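Local coordinates for protein xylulose kinase (Bifidobacterium adolescentis ATCC 15703, PDB 3I8B) that probably phosphorylates D-xylulose to D-xylulose 5-phosphate at the expense of ATP, as a kinase of the FGGY family, at residues Ala103-Lys108 with Ser136-Ser141; Arg375-Pro380 with Gln411-Glu416; Gly406-Gln411 with Glu438-Leu443. One frame throughout, in Å; residues are numbered along the deposited sequence.

Interaction 1. Residues Ala103-Lys108 with Ser136-Ser141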
# COMPACT_ATOMS: atom_id res chain seq x y z
N ALA A 103 6.89 0.99 18.21
CA ALA A 103 7.48 2.02 19.08
C ALA A 103 8.86 1.60 19.57
O ALA A 103 9.81 2.39 19.52
CB ALA A 103 6.56 2.30 20.26
N ALA A 104 8.96 0.37 20.05
CA ALA A 104 10.22 -0.15 20.58
C ALA A 104 11.33 -0.22 19.52
O ALA A 104 12.50 0.08 19.80
CB ALA A 104 9.99 -1.53 21.21
N LEU A 105 10.98 -0.62 18.29
CA LEU A 105 11.96 -0.67 17.20
C LEU A 105 12.61 0.69 16.98
O LEU A 105 13.81 0.79 16.74
CB LEU A 105 11.30 -1.14 15.89
CG LEU A 105 10.98 -2.63 15.80
CD1 LEU A 105 10.01 -2.91 14.66
CD2 LEU A 105 12.28 -3.40 15.62
N ILE A 106 11.79 1.73 17.04
CA ILE A 106 12.29 3.08 16.87
C ILE A 106 13.27 3.45 17.99
O ILE A 106 14.37 3.94 17.72
CB ILE A 106 11.13 4.11 16.80
CG1 ILE A 106 10.36 3.97 15.48
CG2 ILE A 106 11.66 5.54 16.95
CD1 ILE A 106 8.97 4.54 15.52
N GLU A 107 12.87 3.20 19.23
CA GLU A 107 13.73 3.49 20.38
C GLU A 107 15.03 2.67 20.31
O GLU A 107 16.12 3.16 20.61
CB GLU A 107 12.99 3.21 21.69
CG GLU A 107 11.88 4.22 22.02
CD GLU A 107 11.25 4.01 23.40
OE1 GLU A 107 11.52 2.99 24.07
OE2 GLU A 107 10.46 4.87 23.82
N LYS A 108 14.91 1.42 19.87
CA LYS A 108 16.07 0.53 19.80
C LYS A 108 17.13 1.00 18.80
O LYS A 108 18.33 1.00 19.11
CB LYS A 108 15.64 -0.91 19.49
CG LYS A 108 16.79 -1.91 19.48
CD LYS A 108 17.26 -2.22 20.90
CE LYS A 108 18.37 -3.28 20.86
NZ LYS A 108 18.86 -3.62 22.22
N SER A 136 11.35 3.37 5.44
CA SER A 136 10.18 3.75 6.23
C SER A 136 10.41 3.63 7.74
O SER A 136 11.14 2.76 8.22
CB SER A 136 8.95 2.91 5.86
OG SER A 136 8.75 2.82 4.46
N SER A 137 9.74 4.51 8.48
CA SER A 137 9.76 4.46 9.93
C SER A 137 8.65 3.53 10.46
O SER A 137 7.48 3.68 10.07
CB SER A 137 9.63 5.87 10.50
OG SER A 137 9.62 5.83 11.92
N PRO A 138 9.01 2.59 11.36
CA PRO A 138 8.08 1.55 11.85
C PRO A 138 6.71 2.06 12.27
O PRO A 138 6.58 3.08 12.96
CB PRO A 138 8.82 0.95 13.05
CG PRO A 138 10.24 1.14 12.74
CD PRO A 138 10.34 2.45 11.98
N VAL A 139 5.67 1.36 11.81
CA VAL A 139 4.32 1.51 12.33
C VAL A 139 3.81 0.09 12.49
O VAL A 139 4.42 -0.86 11.99
CB VAL A 139 3.38 2.33 11.39
CG1 VAL A 139 3.78 3.80 11.37
CG2 VAL A 139 3.38 1.76 9.97
N ALA A 140 2.70 -0.07 13.20
CA ALA A 140 2.13 -1.39 13.46
C ALA A 140 1.86 -2.20 12.19
O ALA A 140 1.82 -3.43 12.24
CB ALA A 140 0.84 -1.25 14.26
N SER A 141 1.67 -1.52 11.06
CA SER A 141 1.36 -2.23 9.82
C SER A 141 2.45 -3.19 9.40
O SER A 141 2.17 -4.28 8.91
CB SER A 141 1.13 -1.24 8.67
OG SER A 141 -0.11 -0.59 8.81

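Interaction 2. Residues Arg375-Pro380 with Gln411-Glu416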
# COMPACT_ATOMS: atom_id res chain seq x y z
N ARG A 375 -1.20 10.67 10.27
CA ARG A 375 -0.05 9.92 9.80
C ARG A 375 0.87 10.85 9.01
O ARG A 375 2.09 10.83 9.18
CB ARG A 375 -0.50 8.77 8.88
CG ARG A 375 -1.02 7.52 9.57
CD ARG A 375 0.12 6.58 10.01
NE ARG A 375 0.99 6.17 8.90
CZ ARG A 375 0.83 5.07 8.17
NH1 ARG A 375 -0.18 4.24 8.41
NH2 ARG A 375 1.68 4.78 7.19
N THR A 376 0.28 11.68 8.15
CA THR A 376 1.05 12.63 7.35
C THR A 376 0.41 14.01 7.47
O THR A 376 -0.73 14.20 7.05
CB THR A 376 1.08 12.20 5.86
OG1 THR A 376 1.57 10.85 5.75
CG2 THR A 376 1.98 13.12 5.05
N PRO A 377 1.12 14.97 8.09
CA PRO A 377 2.47 14.85 8.67
C PRO A 377 2.44 13.95 9.91
O PRO A 377 1.36 13.60 10.36
CB PRO A 377 2.83 16.29 9.07
CG PRO A 377 1.61 17.15 8.76
CD PRO A 377 0.46 16.23 8.49
N ASN A 378 3.60 13.59 10.45
CA ASN A 378 3.68 12.58 11.50
C ASN A 378 3.34 13.13 12.88
O ASN A 378 4.24 13.45 13.64
CB ASN A 378 5.08 11.95 11.52
CG ASN A 378 5.16 10.70 12.40
OD1 ASN A 378 4.25 10.40 13.19
ND2 ASN A 378 6.27 9.96 12.28
N ARG A 379 2.05 13.21 13.19
CA ARG A 379 1.58 13.87 14.40
C ARG A 379 0.46 13.08 15.09
O ARG A 379 -0.71 13.46 15.03
CB ARG A 379 1.08 15.26 14.07
CG ARG A 379 2.13 16.15 13.48
CD ARG A 379 1.68 17.59 13.47
NE ARG A 379 2.54 18.41 12.62
CZ ARG A 379 2.29 19.67 12.28
NH1 ARG A 379 1.19 20.28 12.73
NH2 ARG A 379 3.14 20.33 11.50
N PRO A 380 0.83 11.99 15.78
CA PRO A 380 -0.10 11.03 16.38
C PRO A 380 -1.04 11.64 17.41
O PRO A 380 -2.21 11.27 17.45
CB PRO A 380 0.83 10.03 17.07
CG PRO A 380 2.14 10.19 16.39
CD PRO A 380 2.23 11.64 16.05
N GLN A 411 -4.36 16.96 1.43
CA GLN A 411 -3.88 16.17 0.30
C GLN A 411 -2.82 16.95 -0.49
O GLN A 411 -1.83 16.37 -0.94
CB GLN A 411 -5.04 15.74 -0.60
CG GLN A 411 -6.02 14.75 0.04
CD GLN A 411 -5.32 13.58 0.72
OE1 GLN A 411 -4.30 13.08 0.24
NE2 GLN A 411 -5.87 13.12 1.84
N ARG A 412 -3.01 18.25 -0.65
CA ARG A 412 -1.98 19.07 -1.27
C ARG A 412 -0.71 19.03 -0.45
O ARG A 412 0.38 18.89 -1.00
CB ARG A 412 -2.42 20.52 -1.43
CG ARG A 412 -1.23 21.46 -1.63
CD ARG A 412 -0.66 21.36 -3.03
NE ARG A 412 -1.27 22.38 -3.85
CZ ARG A 412 -0.66 23.48 -4.27
NH1 ARG A 412 0.62 23.67 -4.01
NH2 ARG A 412 -1.32 24.37 -4.99
N ASP A 413 -0.85 19.20 0.86
CA ASP A 413 0.28 19.12 1.78
C ASP A 413 1.07 17.84 1.52
O ASP A 413 2.28 17.85 1.51
CB ASP A 413 -0.19 19.17 3.24
CG ASP A 413 0.81 19.88 4.15
OD1 ASP A 413 1.70 20.58 3.62
OD2 ASP A 413 0.70 19.76 5.38
N CYS A 414 0.36 16.74 1.31
CA CYS A 414 1.02 15.48 0.97
C CYS A 414 1.81 15.57 -0.34
O CYS A 414 2.94 15.11 -0.42
CB CYS A 414 0.00 14.34 0.90
SG CYS A 414 -0.58 13.82 2.54
N LEU A 415 1.21 16.16 -1.36
CA LEU A 415 1.90 16.32 -2.64
C LEU A 415 3.19 17.14 -2.46
O LEU A 415 4.24 16.81 -3.02
CB LEU A 415 0.97 16.97 -3.67
CG LEU A 415 0.02 16.08 -4.47
CD1 LEU A 415 -0.61 14.99 -3.63
CD2 LEU A 415 -1.04 16.94 -5.18
N GLU A 416 3.11 18.20 -1.66
CA GLU A 416 4.27 19.06 -1.43
C GLU A 416 5.36 18.35 -0.65
O GLU A 416 6.55 18.55 -0.89
CB GLU A 416 3.85 20.33 -0.69
CG GLU A 416 2.91 21.20 -1.51
CD GLU A 416 3.51 21.56 -2.85
OE1 GLU A 416 4.76 21.59 -2.94
OE2 GLU A 416 2.74 21.80 -3.80

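Interaction 3. Residues Gly406-Gln411 with Glu438-Leu443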
# COMPACT_ATOMS: atom_id res chain seq x y z
N GLY A 406 -10.14 22.19 3.85
CA GLY A 406 -9.21 21.54 4.75
C GLY A 406 -8.86 20.15 4.25
O GLY A 406 -7.71 19.77 4.22
N LEU A 407 -9.88 19.40 3.86
CA LEU A 407 -9.69 18.07 3.30
C LEU A 407 -8.72 18.13 2.13
O LEU A 407 -7.73 17.40 2.09
CB LEU A 407 -11.04 17.50 2.86
CG LEU A 407 -11.11 16.07 2.29
CD1 LEU A 407 -12.53 15.58 2.31
CD2 LEU A 407 -10.55 16.01 0.87
N LEU A 408 -8.99 19.02 1.17
CA LEU A 408 -8.17 19.15 -0.03
C LEU A 408 -6.77 19.66 0.24
O LEU A 408 -5.82 19.21 -0.39
CB LEU A 408 -8.85 20.05 -1.06
CG LEU A 408 -9.94 19.38 -1.90
CD1 LEU A 408 -9.35 18.25 -2.73
CD2 LEU A 408 -11.03 18.85 -1.00
N CYS A 409 -6.65 20.61 1.17
CA CYS A 409 -5.36 21.19 1.54
C CYS A 409 -4.40 20.17 2.15
O CYS A 409 -3.19 20.25 1.92
CB CYS A 409 -5.55 22.37 2.51
SG CYS A 409 -6.00 23.91 1.67
N SER A 410 -4.93 19.25 2.95
CA SER A 410 -4.12 18.18 3.52
C SER A 410 -3.53 17.32 2.40
O SER A 410 -2.35 17.00 2.42
CB SER A 410 -4.98 17.30 4.45
OG SER A 410 -4.27 16.14 4.83
N GLN A 411 -4.36 16.96 1.43
CA GLN A 411 -3.88 16.17 0.30
C GLN A 411 -2.82 16.95 -0.49
O GLN A 411 -1.83 16.37 -0.94
CB GLN A 411 -5.04 15.74 -0.60
CG GLN A 411 -6.02 14.75 0.04
CD GLN A 411 -5.32 13.58 0.72
OE1 GLN A 411 -4.30 13.08 0.24
NE2 GLN A 411 -5.87 13.12 1.84
N GLU A 438 -19.09 15.83 -5.44
CA GLU A 438 -19.14 16.99 -6.33
C GLU A 438 -18.29 18.14 -5.81
O GLU A 438 -17.64 18.84 -6.59
CB GLU A 438 -20.58 17.44 -6.52
CG GLU A 438 -20.78 18.48 -7.61
CD GLU A 438 -22.14 19.16 -7.52
OE1 GLU A 438 -22.82 19.00 -6.48
OE2 GLU A 438 -22.54 19.86 -8.48
N ALA A 439 -18.29 18.34 -4.49
CA ALA A 439 -17.54 19.42 -3.88
C ALA A 439 -16.03 19.16 -3.94
O ALA A 439 -15.24 20.05 -4.25
CB ALA A 439 -17.99 19.64 -2.44
N ILE A 440 -15.63 17.93 -3.62
CA ILE A 440 -14.22 17.58 -3.71
C ILE A 440 -13.81 17.68 -5.18
O ILE A 440 -12.87 18.39 -5.54
CB ILE A 440 -13.96 16.17 -3.13
CG1 ILE A 440 -14.10 16.22 -1.60
CG2 ILE A 440 -12.59 15.66 -3.54
CD1 ILE A 440 -14.16 14.86 -0.91
N ARG A 441 -14.57 16.98 -6.02
CA ARG A 441 -14.39 16.99 -7.45
C ARG A 441 -14.31 18.41 -8.02
O ARG A 441 -13.50 18.69 -8.91
CB ARG A 441 -15.55 16.21 -8.10
CG ARG A 441 -15.45 16.02 -9.59
CD ARG A 441 -16.68 15.30 -10.14
NE ARG A 441 -16.86 13.96 -9.56
CZ ARG A 441 -17.64 13.01 -10.09
NH1 ARG A 441 -18.31 13.24 -11.22
NH2 ARG A 441 -17.74 11.83 -9.51
N THR A 442 -15.13 19.33 -7.51
CA THR A 442 -15.17 20.69 -8.05
C THR A 442 -14.00 21.57 -7.60
O THR A 442 -13.46 22.36 -8.37
CB THR A 442 -16.47 21.42 -7.67
OG1 THR A 442 -17.58 20.76 -8.29
CG2 THR A 442 -16.41 22.86 -8.15
N LEU A 443 -13.63 21.44 -6.33
CA LEU A 443 -12.61 22.31 -5.77
C LEU A 443 -11.18 21.76 -5.90
O LEU A 443 -10.22 22.50 -5.70
CB LEU A 443 -12.95 22.66 -4.31
CG LEU A 443 -14.16 23.60 -4.19
CD1 LEU A 443 -14.55 23.82 -2.75
CD2 LEU A 443 -13.88 24.93 -4.89

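Interaction 1. Residues Ala103-Lys108 with Ser136-Ser141
Ile106, on helix 99-110, lies across the ring of Pro138, which belongs to the loop between helices 122-134 and 143-153. Its CB turns to the loop, and chi1 of -71° sets CG1 beside the backbone N, pointing the longer branch at the proline. CG1 meets the ring at two places, 3.8 Å from Pro138 CD and 3.9 Å from Pro138 CG. The tip, CD1, reaches beyond the ring to within 3.8 Å of Pro138 O and 3.9 Å of Ser137 OG, both van der Waals neighbours. Here a helix and an irregular loop of the N-terminal FGGY domain pack together, and helix 122-134 borders the contact, with Lys127 touching Ile106 and Trp130 touching Pro138. A proline suits the loop because its rigid, puckered ring offers a compact hydrocarbon surface with little conformational freedom to lose. One residue back on the helix, Leu105 also touches the ring, its CB 4.0 Å from Pro138 CG. Cutting Ile106 back to an alanine is likely to leave a gap beside Pro138 CG and CD and Ser137 OG without its methyl neighbour. Indole NE1 of Trp130 hydrogen-bonds to Leu105 O, tying helix 122-134 to the backbone of helix 99-110.

Interaction 2. Residues Arg375-Pro380 with Gln411-Glu416
In the C-terminal domain of this FGGY kinase, which has the actin-like ATPase fold, the loop between strands 366-368 and 385-387 rests on the long helix 396-420, with Thr376 set against Cys414. The methyl CG2 of Thr376 comes 3.7 Å from Cys414 SG, and Thr376 CB lies 4.0 Å from the same sulfur. Both branches of the threonine are used. Chi1 of -54° puts OG1 beside the backbone N, where it hydrogen-bonds to Cys329 O, and leaves CG2 anti to that N, against the helix. This explains the residue type: a threonine can give a methyl to an apolar neighbour and a hydroxyl to a carbonyl. Cysteine suits the helix side, since its compact sulfur is polarisable and tolerates a buried, mainly hydrocarbon surrounding.

The peptide between Thr376 and Pro377 is cis, a sharp bend that is readily accepted before proline. The Pro377 ring then lies beside the helix, where its CG is 4.4 Å from Asp413 OD2, a loose approach. That carboxylate is held by other partners: OD2 forms a salt bridge with Arg506, and OD1 bonds to the hydroxyl of Tyr499. Further round the helix, Arg412 NH1 bridges to Glu416 OE2 at 2.8 Å, one turn on. The bond is bent, with an N-H...O angle of 136°, and it meets the oxygen from above the carboxylate plane.

Strand 324-330 receives Cys414 through Ala328 and Thr330, and strand 288-293 meets Gln411 and Leu415 through Ile291. Helix 496-506 lies along the side of Asp413 and Glu416, and the 375-380 loop lies against the side of the helix that carries Cys414 and Asp413.

Interaction 3. Residues Gly406-Gln411 with Glu438-Leu443
Ile440 and Leu408 bury the most surface here, 63 and 59 Å² respectively, and Leu407 comes third. Ile440 stands on helix 438-448 and meets the two leucines, which are consecutive on helix 396-420, so that its side chain works on both at once. Two successive carbons of its longer branch, CG1 and CD1, divide the task. CD1 reaches Leu407, lying 3.7 Å from Leu407 CD1 and 4.2 Å from Leu407 CD2, so that both methyls of the leucine fork come near the isoleucine tip. CG1, one bond back, lies 4.1 Å from Leu408 CD2. The side chains of Leu407 and Ile440 meet at about a right angle, whereas Leu408 takes a slanting course past the isoleucine.

The leucine torsions let two consecutive residues reach the same partner. In Leu407 CG is anti to the backbone N (chi1 -177°), in Leu408 it lies beside it (chi1 -81°), and the two therefore send their branches along different lines. Branched aliphatic residues are well chosen, because each gives several methyls and asks for no polar mate.

The helices flank strand 427-431 in sequence, and helix 438-448 is the crossover of a beta-alpha-beta unit joining that strand to its parallel neighbour 452-455. Such units are a staple of the actin-like fold of FGGY kinases. Leu293, on strand 288-293 of the same sheet, touches both Leu407 and Ile440, so the pair packs on the sheet as well as on each other.

Early in helix 438-448, Thr442 secures the first turn. Its OG1 donates to Glu438 O at 2.6 Å, and Thr442 N reaches the same oxygen at 2.7 Å from the opposite face of the carbonyl plane. Leu408 also touches Ala444 and Ile447, further along helix 438-448.

Interactions 2 and 3 share helix 396-420 and overlap at Gln411; their centres lie 15 Å apart. The 406-411 part of the helix faces helix 438-448, and the turn that follows faces the 375-380 loop, so one helix joins two neighbours within the C-terminal domain. Interaction 1 belongs to the N-terminal domain, with its centre 18 Å from that of interaction 2 and 32 Å from that of interaction 3. The nearest atoms of interactions 1 and 2 are about 4 Å apart but do not touch. Interaction 1 is the one near the predicted substrate site: the Pro138 side chain is about 11 Å from that of His75. Interactions 2 and 3 lie away from the known and predicted functional sites.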